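Local coordinates for protein 4-hydroxy-tetrahydrodipicolinate synthase (Methylacidiphilum fumariolicum SolV, PDB 6T3T) that probably catalyses the condensation of pyruvate with aspartate semialdehyde to 4-hydroxy-tetrahydrodipicolinate, a step of lysine biosynthesis through diaminopimelate, and assembles as a homotetramer, at residues A[229-232]-A[233-237]; A[241-244]-A[245-248]; A[278-281]-A[282-285]; A[287-290]-A[291-295]. All coordinates share one frame; numbering follows the deposited sequence.

How the contacts relate
The closed barrel of eight parallel strands is followed in the chain by helices that pack beside it, and all four contacts lie in this C-terminal part. Contact 1 and then contact 2 follow helix 227-243 and the loop after it; contacts 3 and 4 come later, in series on helix 276-295. Helix 227-243 and the loop after it lie along helix 276-295 and meet it at two places: contact 1 meets contact 4, their centres about 12 Å apart, through T236, L237, T289, K292 and L293, while contact 2 meets contact 3, centres about 10 Å apart, through polar groups including E247 and N278. The first junction is mainly apolar, the second largely polar.

Contact 1 of 4, residues A[229-232]-A[233-237]; sequences EARQ and LHQTL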
loop_
_atom_site.group_PDB
_atom_site.type_symbol
_atom_site.label_atom_id
_atom_site.label_comp_id
_atom_site.label_asym_id
_atom_site.label_seq_id
_atom_site.Cartn_x
_atom_site.Cartn_y
_atom_site.Cartn_z
ATOM N N GLU A 229 30.830 -14.020 8.004
ATOM C CA GLU A 229 30.712 -13.788 9.445
ATOM C C GLU A 229 29.669 -12.720 9.729
ATOM O O GLU A 229 28.878 -12.853 10.664
ATOM C CB GLU A 229 32.064 -13.363 10.045
ATOM C CG GLU A 229 33.227 -14.315 9.694
ATOM C CD GLU A 229 34.578 -13.845 10.253
ATOM O OE1 GLU A 229 34.613 -12.921 11.090
ATOM O OE2 GLU A 229 35.615 -14.389 9.832
ATOM N N ALA A 230 29.635 -11.649 8.919
ATOM C CA ALA A 230 28.582 -10.657 9.107
ATOM C C ALA A 230 27.192 -11.301 8.971
ATOM O O ALA A 230 26.322 -11.110 9.831
ATOM C CB ALA A 230 28.765 -9.482 8.135
ATOM N N ARG A 231 26.989 -12.116 7.931
ATOM C CA ARG A 231 25.689 -12.761 7.731
ATOM C C ARG A 231 25.324 -13.662 8.911
ATOM O O ARG A 231 24.170 -13.686 9.359
ATOM C CB ARG A 231 25.707 -13.575 6.434
ATOM C CG ARG A 231 24.445 -14.401 6.211
ATOM C CD ARG A 231 24.373 -14.916 4.781
ATOM N NE ARG A 231 25.397 -15.913 4.461
ATOM C CZ ARG A 231 25.803 -16.184 3.219
ATOM N NH1 ARG A 231 25.284 -15.522 2.177
ATOM N NH2 ARG A 231 26.723 -17.119 3.010
ATOM N N GLN A 232 26.312 -14.410 9.412
ATOM C CA GLN A 232 26.149 -15.269 10.577
ATOM C C GLN A 232 25.656 -14.474 11.788
ATOM O O GLN A 232 24.738 -14.910 12.498
ATOM C CB GLN A 232 27.496 -15.941 10.856
ATOM C CG GLN A 232 27.467 -17.220 11.650
ATOM C CD GLN A 232 28.851 -17.883 11.740
ATOM O OE1 GLN A 232 29.790 -17.547 11.001
ATOM N NE2 GLN A 232 28.975 -18.805 12.653
ATOM N N LEU A 233 26.271 -13.304 12.050
ATOM C CA LEU A 233 25.840 -12.468 13.169
ATOM C C LEU A 233 24.456 -11.910 12.924
ATOM O O LEU A 233 23.626 -11.881 13.839
ATOM C CB LEU A 233 26.800 -11.302 13.421
ATOM C CG LEU A 233 27.832 -11.327 14.528
ATOM C CD1 LEU A 233 28.417 -9.928 14.765
ATOM C CD2 LEU A 233 27.269 -11.925 15.796
ATOM N N HIS A 234 24.193 -11.480 11.688
ATOM C CA HIS A 234 22.863 -11.026 11.307
ATOM C C HIS A 234 21.809 -12.085 11.596
ATOM O O HIS A 234 20.762 -11.792 12.184
ATOM C CB HIS A 234 22.858 -10.663 9.829
ATOM C CG HIS A 234 21.492 -10.465 9.283
ATOM N ND1 HIS A 234 20.820 -9.270 9.397
ATOM C CD2 HIS A 234 20.665 -11.306 8.620
ATOM C CE1 HIS A 234 19.628 -9.383 8.840
ATOM N NE2 HIS A 234 19.507 -10.610 8.363
ATOM N N GLN A 235 22.079 -13.338 11.228
ATOM C CA GLN A 235 21.057 -14.370 11.433
ATOM C C GLN A 235 20.898 -14.680 12.916
ATOM O O GLN A 235 19.779 -14.952 13.387
ATOM C CB GLN A 235 21.403 -15.657 10.648
ATOM C CG GLN A 235 21.414 -15.531 9.097
ATOM C CD GLN A 235 22.125 -16.688 8.338
ATOM O OE1 GLN A 235 22.685 -17.600 8.934
ATOM N NE2 GLN A 235 22.093 -16.625 7.009
ATOM N N THR A 236 21.996 -14.601 13.669
ATOM C CA THR A 236 21.933 -14.770 15.114
ATOM C C THR A 236 21.053 -13.702 15.741
ATOM O O THR A 236 20.274 -13.991 16.657
ATOM C CB THR A 236 23.334 -14.700 15.728
ATOM O OG1 THR A 236 24.159 -15.742 15.194
ATOM C CG2 THR A 236 23.259 -14.842 17.245
ATOM N N LEU A 237 21.186 -12.451 15.282
ATOM C CA LEU A 237 20.435 -11.360 15.880
ATOM C C LEU A 237 19.063 -11.145 15.256
ATOM O O LEU A 237 18.236 -10.465 15.872
ATOM C CB LEU A 237 21.219 -10.053 15.762
ATOM C CG LEU A 237 22.416 -9.936 16.705
ATOM C CD1 LEU A 237 23.301 -8.830 16.184
ATOM C CD2 LEU A 237 21.966 -9.644 18.113
#
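The carbonyl oxygen of Q232 is gripped twice by T236: the backbone N donates to Q232 O at 3.0 Å and the hydroxyl OG1 reaches the same O at 2.9 Å. The two donors come from opposite faces of the carbonyl plane, OG1 the more tilted at 33°. This is the common side-chain-to-backbone bond of a helical threonine to the carbonyl four residues back, added to the ordinary i to i-4 bond, here on helix 227-243 beyond the TIM barrel. It works because T236 OG1 lies beside its own backbone N (chi1 -61°), which carries it back over the preceding turn; CG2 is left to pack on K292 and L293 of helix 276-295.

One step round the helix, R231 and Q235 run side by side and point the same way. The amide nitrogen of Q235 does not pair with the guanidinium but lies along the aliphatic stem, with NE2 3.3 Å from R231 CG and 3.6 Å from R231 CD. The two flat groups are nearly parallel, 13° apart. R231 NH1 then makes a weak hydrogen bond to L196 O of the second subunit, so this side of the helix belongs to a subunit interface.

H234 shares that interface, its NE2 bonded to S172 OG of the second subunit. Its backbone N makes a short bond, 2.8 Å, to A230 O. L233 faces another way, against A217 and L221 of helix 212-223. Nearer the backbone, H234 CB rests 3.3 Å from R231 O, the oxygen that also accepts from Q235 N.

Contact 2 of 4, residues A[241-244]-A[245-248]; sequences FRDL and MIET
M245 N bonds back to R242 O at 3.0 Å, spanning three residues rather than the four of an α-helix. The donor sits well above the carbonyl plane. The M245 side chain runs out extended and then bends at its last torsion (chi3 -64°), which brings the methyl CE back to 3.9 Å from F241 O; outside the two segments it also touches D188. From side chain to side chain, M245 is about 10 Å from Y133, the predicted proton donor/acceptor.

I246 N makes the next such bond, to D243 O at 3.2 Å. It comes over the carbonyl at a C=O...N angle of only 103°, and closes a type I β-turn from D243 to I246 as the chain passes from helix 227-243 into the loop before helix 251-259. The branches of I246 split the work: CG2 lies 3.3 Å from D243 O, while the other branch, CG1 anti to the backbone N (chi1 -167°), carries CD1 to 4.0 Å from D243 OD1. The D243 carboxylate is busy on its other oxygen, OD2. R242 NH1 forms a salt bridge to that OD2 at 3.2 Å, with OD2 in the guanidinium plane but met from above the carboxylate plane, and T285 OG1 is a further, probable partner.

E247 turns its carboxylate to helix 276-295 and the residues just before it, where OE2 takes hydrogen bonds from N278 ND2 and Q275 N. T248 then reaches across the assembly, OG1 bonded to N108 O of the third subunit.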
loop_
_atom_site.group_PDB
_atom_site.type_symbol
_atom_site.label_atom_id
_atom_site.label_comp_id
_atom_site.label_asym_id
_atom_site.label_seq_id
_atom_site.Cartn_x
_atom_site.Cartn_y
_atom_site.Cartn_z
ATOM N N PHE A 241 16.041 -8.475 16.166
ATOM C CA PHE A 241 15.746 -7.311 15.326
ATOM C C PHE A 241 14.262 -7.208 15.022
ATOM O O PHE A 241 13.693 -6.106 15.014
ATOM C CB PHE A 241 16.508 -7.371 14.009
ATOM C CG PHE A 241 17.982 -7.158 14.134
ATOM C CD1 PHE A 241 18.541 -6.628 15.305
ATOM C CD2 PHE A 241 18.813 -7.487 13.080
ATOM C CE1 PHE A 241 19.925 -6.445 15.419
ATOM C CE2 PHE A 241 20.211 -7.315 13.178
ATOM C CZ PHE A 241 20.767 -6.778 14.352
ATOM N N ARG A 242 13.638 -8.351 14.711
ATOM C CA ARG A 242 12.210 -8.434 14.426
ATOM C C ARG A 242 11.367 -8.070 15.650
ATOM O O ARG A 242 10.447 -7.246 15.571
ATOM C CB ARG A 242 11.915 -9.862 13.945
ATOM C CG ARG A 242 10.643 -10.191 13.218
ATOM C CD ARG A 242 10.502 -11.747 13.272
ATOM N NE ARG A 242 10.590 -12.242 14.665
ATOM C CZ ARG A 242 11.106 -13.416 15.053
ATOM N NH1 ARG A 242 11.135 -13.722 16.344
ATOM N NH2 ARG A 242 11.596 -14.281 14.166
ATOM N N ASP A 243 11.651 -8.688 16.793
ATOM C CA ASP A 243 10.812 -8.474 17.961
ATOM C C ASP A 243 11.041 -7.122 18.635
ATOM O O ASP A 243 10.192 -6.694 19.422
ATOM C CB ASP A 243 11.007 -9.623 18.947
ATOM C CG ASP A 243 10.295 -10.857 18.485
ATOM O OD1 ASP A 243 9.439 -10.701 17.589
ATOM O OD2 ASP A 243 10.576 -11.965 18.978
ATOM N N LEU A 244 12.126 -6.416 18.327
ATOM C CA LEU A 244 12.234 -5.038 18.809
ATOM C C LEU A 244 11.282 -4.098 18.091
ATOM O O LEU A 244 11.213 -2.917 18.468
ATOM C CB LEU A 244 13.660 -4.534 18.647
ATOM C CG LEU A 244 14.619 -5.155 19.672
ATOM C CD1 LEU A 244 16.017 -4.621 19.427
ATOM C CD2 LEU A 244 14.154 -4.854 21.097
ATOM N N MET A 245 10.567 -4.596 17.060
ATOM C CA MET A 245 9.477 -3.875 16.402
ATOM C C MET A 245 8.127 -4.581 16.550
ATOM O O MET A 245 7.206 -4.285 15.790
ATOM C CB MET A 245 9.774 -3.689 14.907
ATOM C CG MET A 245 10.737 -2.579 14.607
ATOM S SD MET A 245 11.072 -2.340 12.823
ATOM C CE MET A 245 11.847 -3.882 12.445
ATOM N N ILE A 246 7.980 -5.482 17.525
ATOM C CA ILE A 246 6.734 -6.241 17.668
ATOM C C ILE A 246 5.556 -5.302 17.930
ATOM O O ILE A 246 4.426 -5.574 17.511
ATOM C CB ILE A 246 6.892 -7.316 18.766
ATOM C CG1 ILE A 246 5.752 -8.334 18.727
ATOM C CG2 ILE A 246 7.014 -6.681 20.151
ATOM C CD1 ILE A 246 6.089 -9.628 19.468
ATOM N N GLU A 247 5.792 -4.212 18.664
ATOM C CA GLU A 247 4.973 -3.007 18.675
ATOM C C GLU A 247 5.934 -1.835 18.494
ATOM O O GLU A 247 7.151 -2.028 18.418
ATOM C CB GLU A 247 4.130 -2.891 19.960
ATOM C CG GLU A 247 3.207 -4.115 20.197
ATOM C CD GLU A 247 2.449 -4.078 21.518
ATOM O OE1 GLU A 247 2.161 -2.973 22.037
ATOM O OE2 GLU A 247 2.160 -5.172 22.064
ATOM N N THR A 248 5.396 -0.614 18.423
ATOM C CA THR A 248 6.201 0.537 18.022
ATOM C C THR A 248 7.379 0.802 18.962
ATOM O O THR A 248 7.219 0.910 20.184
ATOM C CB THR A 248 5.335 1.795 17.909
ATOM O OG1 THR A 248 6.133 2.861 17.366
ATOM C CG2 THR A 248 4.790 2.230 19.266
#

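Contact 3 of 4, residues A[278-281]-A[282-285]; sequences NLEK and LKTT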
loop_
_atom_site.group_PDB
_atom_site.type_symbol
_atom_site.label_atom_id
_atom_site.label_comp_id
_atom_site.label_asym_id
_atom_site.label_seq_id
_atom_site.Cartn_x
_atom_site.Cartn_y
_atom_site.Cartn_z
ATOM N N ASN A 278 2.907 -10.330 23.282
ATOM C CA ASN A 278 4.096 -9.763 22.656
ATOM C C ASN A 278 5.214 -9.614 23.666
ATOM O O ASN A 278 6.393 -9.782 23.319
ATOM C CB ASN A 278 3.760 -8.414 22.001
ATOM C CG ASN A 278 2.762 -8.564 20.862
ATOM O OD1 ASN A 278 2.722 -9.611 20.227
ATOM N ND2 ASN A 278 1.940 -7.526 20.606
ATOM N N LEU A 279 4.850 -9.316 24.915
ATOM C CA LEU A 279 5.811 -9.328 26.007
ATOM C C LEU A 279 6.459 -10.700 26.138
ATOM O O LEU A 279 7.682 -10.806 26.291
ATOM C CB LEU A 279 5.113 -8.944 27.322
ATOM C CG LEU A 279 5.970 -8.902 28.613
ATOM C CD1 LEU A 279 7.002 -7.787 28.510
ATOM C CD2 LEU A 279 5.160 -8.727 29.910
ATOM N N GLU A 280 5.646 -11.769 26.081
ATOM C CA GLU A 280 6.200 -13.107 26.233
ATOM C C GLU A 280 7.109 -13.460 25.070
ATOM O O GLU A 280 8.174 -14.058 25.264
ATOM C CB GLU A 280 5.090 -14.142 26.342
ATOM C CG GLU A 280 5.612 -15.582 26.349
ATOM C CD GLU A 280 6.363 -15.930 27.640
ATOM O OE1 GLU A 280 6.271 -15.146 28.617
ATOM O OE2 GLU A 280 7.039 -16.987 27.677
ATOM N N LYS A 281 6.675 -13.144 23.852
ATOM C CA LYS A 281 7.506 -13.367 22.680
ATOM C C LYS A 281 8.832 -12.627 22.812
ATOM O O LYS A 281 9.897 -13.198 22.557
ATOM C CB LYS A 281 6.751 -12.924 21.424
ATOM C CG LYS A 281 7.542 -12.995 20.138
ATOM C CD LYS A 281 7.823 -14.434 19.763
ATOM C CE LYS A 281 8.763 -14.525 18.568
ATOM N NZ LYS A 281 9.344 -15.917 18.451
ATOM N N LEU A 282 8.779 -11.350 23.214
ATOM C CA LEU A 282 10.001 -10.571 23.398
ATOM C C LEU A 282 10.897 -11.219 24.449
ATOM O O LEU A 282 12.108 -11.360 24.255
ATOM C CB LEU A 282 9.665 -9.119 23.794
ATOM C CG LEU A 282 10.926 -8.298 24.074
ATOM C CD1 LEU A 282 11.799 -8.212 22.791
ATOM C CD2 LEU A 282 10.598 -6.904 24.653
ATOM N N LYS A 283 10.313 -11.587 25.587
ATOM C CA LYS A 283 11.072 -12.220 26.660
ATOM C C LYS A 283 11.758 -13.494 26.171
ATOM O O LYS A 283 12.949 -13.704 26.406
ATOM C CB LYS A 283 10.128 -12.521 27.822
ATOM C CG LYS A 283 10.755 -13.165 29.035
ATOM C CD LYS A 283 9.705 -13.241 30.145
ATOM C CE LYS A 283 10.295 -13.722 31.454
ATOM N NZ LYS A 283 9.371 -13.395 32.595
ATOM N N THR A 284 11.015 -14.365 25.488
ATOM C CA THR A 284 11.632 -15.597 25.021
ATOM C C THR A 284 12.696 -15.312 23.959
ATOM O O THR A 284 13.774 -15.918 23.997
ATOM C CB THR A 284 10.566 -16.579 24.512
ATOM O OG1 THR A 284 9.879 -16.006 23.408
ATOM C CG2 THR A 284 9.549 -16.893 25.596
ATOM N N THR A 285 12.427 -14.387 23.014
ATOM C CA THR A 285 13.450 -14.033 22.027
ATOM C C THR A 285 14.707 -13.467 22.703
ATOM O O THR A 285 15.831 -13.788 22.307
ATOM C CB THR A 285 12.921 -13.001 21.019
ATOM O OG1 THR A 285 11.902 -13.569 20.195
ATOM C CG2 THR A 285 14.068 -12.466 20.118
#
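K281 runs forward along its helix to T285. Its CB and CG lie against the start of the next residue, with K281 CG 3.7 Å from L282 N. A bend at chi2 (68°) then turns the chain along the helix, so that CD comes within 4.2 Å of T285 OG1 and CE closes to 3.7 Å. At the tip, NZ is 3.9 Å from T285 OG1, near but not bonded to it; the polar partner of that hydroxyl is D243. K281 also packs CE beside the D243 carboxylate, and its NZ lies close to R242 NH1, a group of like charge.

The segment belongs to the first half of helix 276-295, a C-terminal helix outside the strands of the TIM barrel, and its backbone keeps the regular i to i-4 hydrogen bonding of an α-helix, T285 N to K281 O at 2.8 Å among them.

T284 OG1 stands between its backbone N and carbonyl carbon (chi1 62°), where two oxygens lie within range, K281 O at 2.9 Å and E280 O at 3.2 Å; which one takes the single proton is unsettled. The methyl CG2 faces the carboxylate of E280, bent back at its own chi2, and the two side chains cross at about a right angle, with E280 OE2 3.3 Å from T284 CG2.

Contact 4 of 4, residues A[287-290]-A[291-295]; sequences SRTK and EKLAK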
loop_
_atom_site.group_PDB
_atom_site.type_symbol
_atom_site.label_atom_id
_atom_site.label_comp_id
_atom_site.label_asym_id
_atom_site.label_seq_id
_atom_site.Cartn_x
_atom_site.Cartn_y
_atom_site.Cartn_z
ATOM N N SER A 287 15.972 -14.180 25.670
ATOM C CA SER A 287 16.751 -15.263 26.266
ATOM C C SER A 287 17.517 -16.041 25.205
ATOM O O SER A 287 18.715 -16.295 25.349
ATOM C CB SER A 287 15.820 -16.212 27.032
ATOM O OG SER A 287 15.643 -15.734 28.343
ATOM N N ARG A 288 16.832 -16.423 24.131
ATOM C CA ARG A 288 17.444 -17.198 23.053
ATOM C C ARG A 288 18.611 -16.451 22.423
ATOM O O ARG A 288 19.610 -17.059 22.024
ATOM C CB ARG A 288 16.397 -17.531 21.980
ATOM C CG ARG A 288 15.407 -18.582 22.388
ATOM C CD ARG A 288 14.248 -18.821 21.406
ATOM N NE ARG A 288 13.388 -19.886 21.927
ATOM C CZ ARG A 288 12.196 -20.231 21.442
ATOM N NH1 ARG A 288 11.513 -21.215 22.026
ATOM N NH2 ARG A 288 11.677 -19.598 20.391
ATOM N N THR A 289 18.475 -15.136 22.277
ATOM C CA THR A 289 19.514 -14.334 21.638
ATOM C C THR A 289 20.803 -14.334 22.447
ATOM O O THR A 289 21.909 -14.397 21.883
ATOM C CB THR A 289 19.005 -12.915 21.448
ATOM O OG1 THR A 289 17.845 -12.962 20.621
ATOM C CG2 THR A 289 20.087 -12.028 20.789
ATOM N N LYS A 290 20.679 -14.231 23.766
ATOM C CA LYS A 290 21.860 -14.192 24.617
ATOM C C LYS A 290 22.670 -15.462 24.481
ATOM O O LYS A 290 23.895 -15.417 24.294
ATOM C CB LYS A 290 21.437 -13.994 26.063
ATOM C CG LYS A 290 20.798 -12.662 26.296
ATOM C CD LYS A 290 20.754 -12.340 27.769
ATOM C CE LYS A 290 19.800 -11.156 27.986
ATOM N NZ LYS A 290 19.797 -10.649 29.391
ATOM N N GLU A 291 21.991 -16.614 24.543
ATOM C CA GLU A 291 22.696 -17.881 24.406
ATOM C C GLU A 291 23.264 -18.044 22.996
ATOM O O GLU A 291 24.405 -18.491 22.839
ATOM C CB GLU A 291 21.805 -19.056 24.811
ATOM C CG GLU A 291 22.418 -20.364 24.369
ATOM C CD GLU A 291 23.790 -20.637 25.034
ATOM O OE1 GLU A 291 24.301 -21.772 24.872
ATOM O OE2 GLU A 291 24.345 -19.750 25.754
ATOM N N LYS A 292 22.510 -17.662 21.960
ATOM C CA LYS A 292 23.039 -17.813 20.602
ATOM C C LYS A 292 24.261 -16.915 20.376
ATOM O O LYS A 292 25.238 -17.333 19.740
ATOM C CB LYS A 292 21.960 -17.492 19.575
ATOM C CG LYS A 292 20.754 -18.462 19.521
ATOM C CD LYS A 292 19.705 -17.856 18.596
ATOM C CE LYS A 292 18.598 -18.853 18.206
ATOM N NZ LYS A 292 17.655 -18.267 17.178
ATOM N N LEU A 293 24.226 -15.680 20.888
ATOM C CA LEU A 293 25.375 -14.787 20.796
ATOM C C LEU A 293 26.601 -15.373 21.499
ATOM O O LEU A 293 27.738 -15.208 21.029
ATOM C CB LEU A 293 25.025 -13.427 21.401
ATOM C CG LEU A 293 24.216 -12.520 20.480
ATOM C CD1 LEU A 293 23.736 -11.302 21.218
ATOM C CD2 LEU A 293 25.090 -12.122 19.287
ATOM N N ALA A 294 26.390 -16.054 22.635
ATOM C CA ALA A 294 27.511 -16.661 23.344
ATOM C C ALA A 294 28.168 -17.745 22.493
ATOM O O ALA A 294 29.391 -17.890 22.513
ATOM C CB ALA A 294 27.049 -17.220 24.690
ATOM N N LYS A 295 27.392 -18.436 21.661
ATOM C CA LYS A 295 27.933 -19.503 20.837
ATOM C C LYS A 295 28.690 -18.974 19.627
ATOM O O LYS A 295 29.443 -19.738 19.010
ATOM C CB LYS A 295 26.810 -20.428 20.360
ATOM C CG LYS A 295 26.158 -21.210 21.505
ATOM C CD LYS A 295 24.818 -21.823 21.108
ATOM C CE LYS A 295 24.940 -22.892 20.041
ATOM N NZ LYS A 295 23.738 -23.777 20.035
#
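T289 and L293 form the close-packed side of this helical turn. They lie side by side and point the same way, T289 CG2 touching L293 CD1 at 3.7 Å, and L293 CG presses to 3.3 Å from T289 O. L293 N bonds to T289 O at 2.8 Å. The T289 methyl faces the leucine because the hydroxyl is turned beside the backbone N (chi1 -60°), from where it bonds to T285 O one turn back. Both side chains are buried against L237 and F211, with L240 also on T289, so this face of helix 276-295 seats on helix 227-243 outside the TIM barrel.

The far side is looser and rich in charge. E291 N to S287 O is a weak bond at 3.4 Å, and the ends of R288 and E291 lead away from the turn. K292 lies between the two regimes: its stem follows the backbone, CG 3.1 Å from R288 O, while K292 NZ stays 6.6 Å from R288 NE, like charges held apart. K292 also packs on E176 of the second subunit. K290 sends NZ to a salt bridge with E260.

Methyl against methyl on one face and exposed, charged chains on another make this an amphipathic helix, whose apolar side probably draws it onto its neighbour while K290 pairs with E260 and R288 and E291 probably face solvent.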